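RNA pseudouridylate synthase domain-containing protein 1 (Homo sapiens, PDB 5VBB) probably binds RNA and converts selected uridines to pseudouridine. Local coordinates at residues Y99-L103 with P227-L231. Numbering follows the deposited sequence.
Sequences YLALL and PDPFL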
ATOM      1  N   TYR A  99       0.801  -2.551  -4.705  1.00 32.54           N
ATOM      2  CA  TYR A  99       1.627  -2.376  -3.529  1.00 31.98           C
ATOM      3  C   TYR A  99       2.628  -3.468  -3.461  1.00 36.50           C
ATOM      4  O   TYR A  99       2.396  -4.546  -3.998  1.00 33.51           O
ATOM      5  CB  TYR A  99       0.771  -2.488  -2.251  1.00 33.20           C
ATOM      6  CG  TYR A  99      -0.313  -1.460  -2.103  1.00 35.17           C
ATOM      7  CD1 TYR A  99      -1.406  -1.442  -2.966  1.00 37.19           C
ATOM      8  CD2 TYR A  99      -0.258  -0.496  -1.094  1.00 37.00           C
ATOM      9  CE1 TYR A  99      -2.379  -0.457  -2.876  1.00 40.35           C
ATOM     10  CE2 TYR A  99      -1.260   0.466  -0.964  1.00 39.05           C
ATOM     11  CZ  TYR A  99      -2.313   0.482  -1.865  1.00 42.41           C
ATOM     12  OH  TYR A  99      -3.351   1.347  -1.741  1.00 40.83           O
ATOM     13  N   LEU A 100       3.698  -3.225  -2.713  1.00 33.76           N
ATOM     14  CA  LEU A 100       4.682  -4.230  -2.372  1.00 33.30           C
ATOM     15  C   LEU A 100       4.549  -4.466  -0.896  1.00 37.54           C
ATOM     16  O   LEU A 100       4.231  -3.529  -0.150  1.00 37.04           O
ATOM     17  CB  LEU A 100       6.107  -3.734  -2.652  1.00 33.60           C
ATOM     18  CG  LEU A 100       6.448  -3.495  -4.099  1.00 37.73           C
ATOM     19  CD1 LEU A 100       7.769  -2.812  -4.229  1.00 36.78           C
ATOM     20  CD2 LEU A 100       6.448  -4.795  -4.906  1.00 40.62           C
ATOM     21  N   ALA A 101       4.902  -5.685  -0.444  1.00 34.08           N
ATOM     22  CA  ALA A 101       4.883  -6.006   0.972  1.00 33.44           C
ATOM     23  C   ALA A 101       5.784  -7.142   1.292  1.00 38.09           C
ATOM     24  O   ALA A 101       6.064  -7.962   0.421  1.00 37.53           O
ATOM     25  CB  ALA A 101       3.469  -6.361   1.419  1.00 34.26           C
ATOM     26  N   LEU A 102       6.233  -7.204   2.569  1.00 34.94           N
ATOM     27  CA  LEU A 102       6.943  -8.328   3.113  1.00 34.38           C
ATOM     28  C   LEU A 102       5.945  -8.931   4.082  1.00 38.13           C
ATOM     29  O   LEU A 102       5.517  -8.254   4.991  1.00 38.74           O
ATOM     30  CB  LEU A 102       8.214  -7.962   3.827  1.00 34.85           C
ATOM     31  CG  LEU A 102       9.329  -7.375   2.969  1.00 39.22           C
ATOM     32  CD1 LEU A 102      10.483  -6.922   3.825  1.00 40.37           C
ATOM     33  CD2 LEU A 102       9.783  -8.341   1.942  1.00 38.25           C
ATOM     34  N   LEU A 103       5.535 -10.180   3.839  1.00 35.83           N
ATOM     35  CA  LEU A 103       4.534 -10.873   4.623  1.00 35.88           C
ATOM     36  C   LEU A 103       5.153 -12.021   5.405  1.00 39.70           C
ATOM     37  O   LEU A 103       6.066 -12.660   4.892  1.00 38.61           O
ATOM     38  CB  LEU A 103       3.497 -11.477   3.666  1.00 35.64           C
ATOM     39  CG  LEU A 103       2.720 -10.537   2.758  1.00 37.38           C
ATOM     40  CD1 LEU A 103       1.610 -11.308   2.077  1.00 36.51           C
ATOM     41  CD2 LEU A 103       2.142  -9.369   3.550  1.00 35.39           C
ATOM     42  N   PRO A 227      10.350   3.850  -6.415  1.00 47.31           N
ATOM     43  CA  PRO A 227      11.411   2.891  -6.097  1.00 46.73           C
ATOM     44  C   PRO A 227      10.936   1.843  -5.090  1.00 46.08           C
ATOM     45  O   PRO A 227      10.055   2.100  -4.266  1.00 45.30           O
ATOM     46  CB  PRO A 227      12.498   3.758  -5.448  1.00 49.86           C
ATOM     47  CG  PRO A 227      12.236   5.130  -5.918  1.00 55.73           C
ATOM     48  CD  PRO A 227      10.737   5.215  -6.004  1.00 50.92           C
ATOM     49  N   ASP A 228      11.504   0.657  -5.189  1.00 40.21           N
ATOM     50  CA  ASP A 228      11.190  -0.479  -4.309  1.00 37.77           C
ATOM     51  C   ASP A 228      12.013  -0.337  -3.010  1.00 39.57           C
ATOM     52  O   ASP A 228      13.237  -0.404  -3.084  1.00 39.71           O
ATOM     53  CB  ASP A 228      11.562  -1.761  -5.035  1.00 38.30           C
ATOM     54  CG  ASP A 228      11.450  -3.037  -4.238  1.00 42.25           C
ATOM     55  OD1 ASP A 228      10.982  -2.979  -3.075  1.00 38.55           O
ATOM     56  OD2 ASP A 228      11.780  -4.088  -4.788  1.00 40.50           O
ATOM     57  N   PRO A 229      11.391  -0.181  -1.824  1.00 36.40           N
ATOM     58  CA  PRO A 229      12.180  -0.030  -0.595  1.00 37.34           C
ATOM     59  C   PRO A 229      12.607  -1.328   0.070  1.00 40.54           C
ATOM     60  O   PRO A 229      13.402  -1.291   1.007  1.00 39.76           O
ATOM     61  CB  PRO A 229      11.198   0.704   0.324  1.00 39.78           C
ATOM     62  CG  PRO A 229       9.874   0.096  -0.046  1.00 42.16           C
ATOM     63  CD  PRO A 229       9.943  -0.090  -1.534  1.00 38.74           C
ATOM     64  N   PHE A 230      12.057  -2.461  -0.352  1.00 36.06           N
ATOM     65  CA  PHE A 230      12.291  -3.753   0.296  1.00 36.36           C
ATOM     66  C   PHE A 230      13.365  -4.496  -0.439  1.00 40.28           C
ATOM     67  O   PHE A 230      13.126  -5.532  -1.032  1.00 39.71           O
ATOM     68  CB  PHE A 230      10.969  -4.530   0.379  1.00 36.70           C
ATOM     69  CG  PHE A 230       9.851  -3.741   1.053  1.00 36.79           C
ATOM     70  CD1 PHE A 230      10.088  -3.004   2.214  1.00 40.12           C
ATOM     71  CD2 PHE A 230       8.566  -3.740   0.530  1.00 36.71           C
ATOM     72  CE1 PHE A 230       9.058  -2.257   2.813  1.00 41.05           C
ATOM     73  CE2 PHE A 230       7.537  -3.023   1.149  1.00 37.75           C
ATOM     74  CZ  PHE A 230       7.766  -2.354   2.323  1.00 37.66           C
ATOM     75  N   LEU A 231      14.584  -3.945  -0.358  1.00 40.14           N
ATOM     76  CA  LEU A 231      15.763  -4.498  -1.004  1.00 41.86           C
ATOM     77  C   LEU A 231      16.860  -4.745   0.020  1.00 43.29           C
ATOM     78  O   LEU A 231      17.058  -3.902   0.885  1.00 43.15           O
ATOM     79  CB  LEU A 231      16.307  -3.497  -2.021  1.00 42.50           C
ATOM     80  CG  LEU A 231      15.420  -3.191  -3.226  1.00 47.14           C
ATOM     81  CD1 LEU A 231      16.007  -2.035  -4.030  1.00 49.44           C
ATOM     82  CD2 LEU A 231      15.260  -4.412  -4.112  1.00 48.95           C
TER
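An Asx turn, in which Asp228 OD1 accepts from the backbone N two residues on, probably helps place the Phe230 ring against Leu100 and Leu102 of strand 96-104, part of the large antiparallel sheet of this RluA-family protein. The bond from Phe230 N to Asp228 OD1 is 3.0 Å long, the N-H approaching from above the carboxylate plane, 43° out of it. Asp228 OD1 also lies 3.4 Å from Leu100 CD1, where the leucine and aspartate side chains cross at about a right angle. Asp228 extends its CG away from the backbone N (chi1 174°), which carries the carboxylate up to the strand; its second oxygen, OD2, makes a salt bridge with Lys163 of the adjoining strand 159-168, and Lys163 NZ also hydrogen-bonds to Phe230 O.

Segment 227-231, in the loop between strands 221-225 and 238-243, packs on strand 96-104 mostly by side chains, and Phe230 makes its most extensive contact. The ring turns an edge to the strand backbone, Phe230 CE2 lying 3.6 Å from Leu100 O near the ring plane, while Phe230 CD2 sits 4.0 Å from Leu100 CB. Leu102 runs past the phenylalanine in the opposite direction, its CG 4.1 Å from Phe230 CG. Pro229 CG stands 3.7 Å above the centre of the Phe230 ring, packing on that face and probably limiting the ring's rotation. Met207 and His209 also touch the ring, tying this buried contact to the neighbouring strand 208-216 and the loop leading into it.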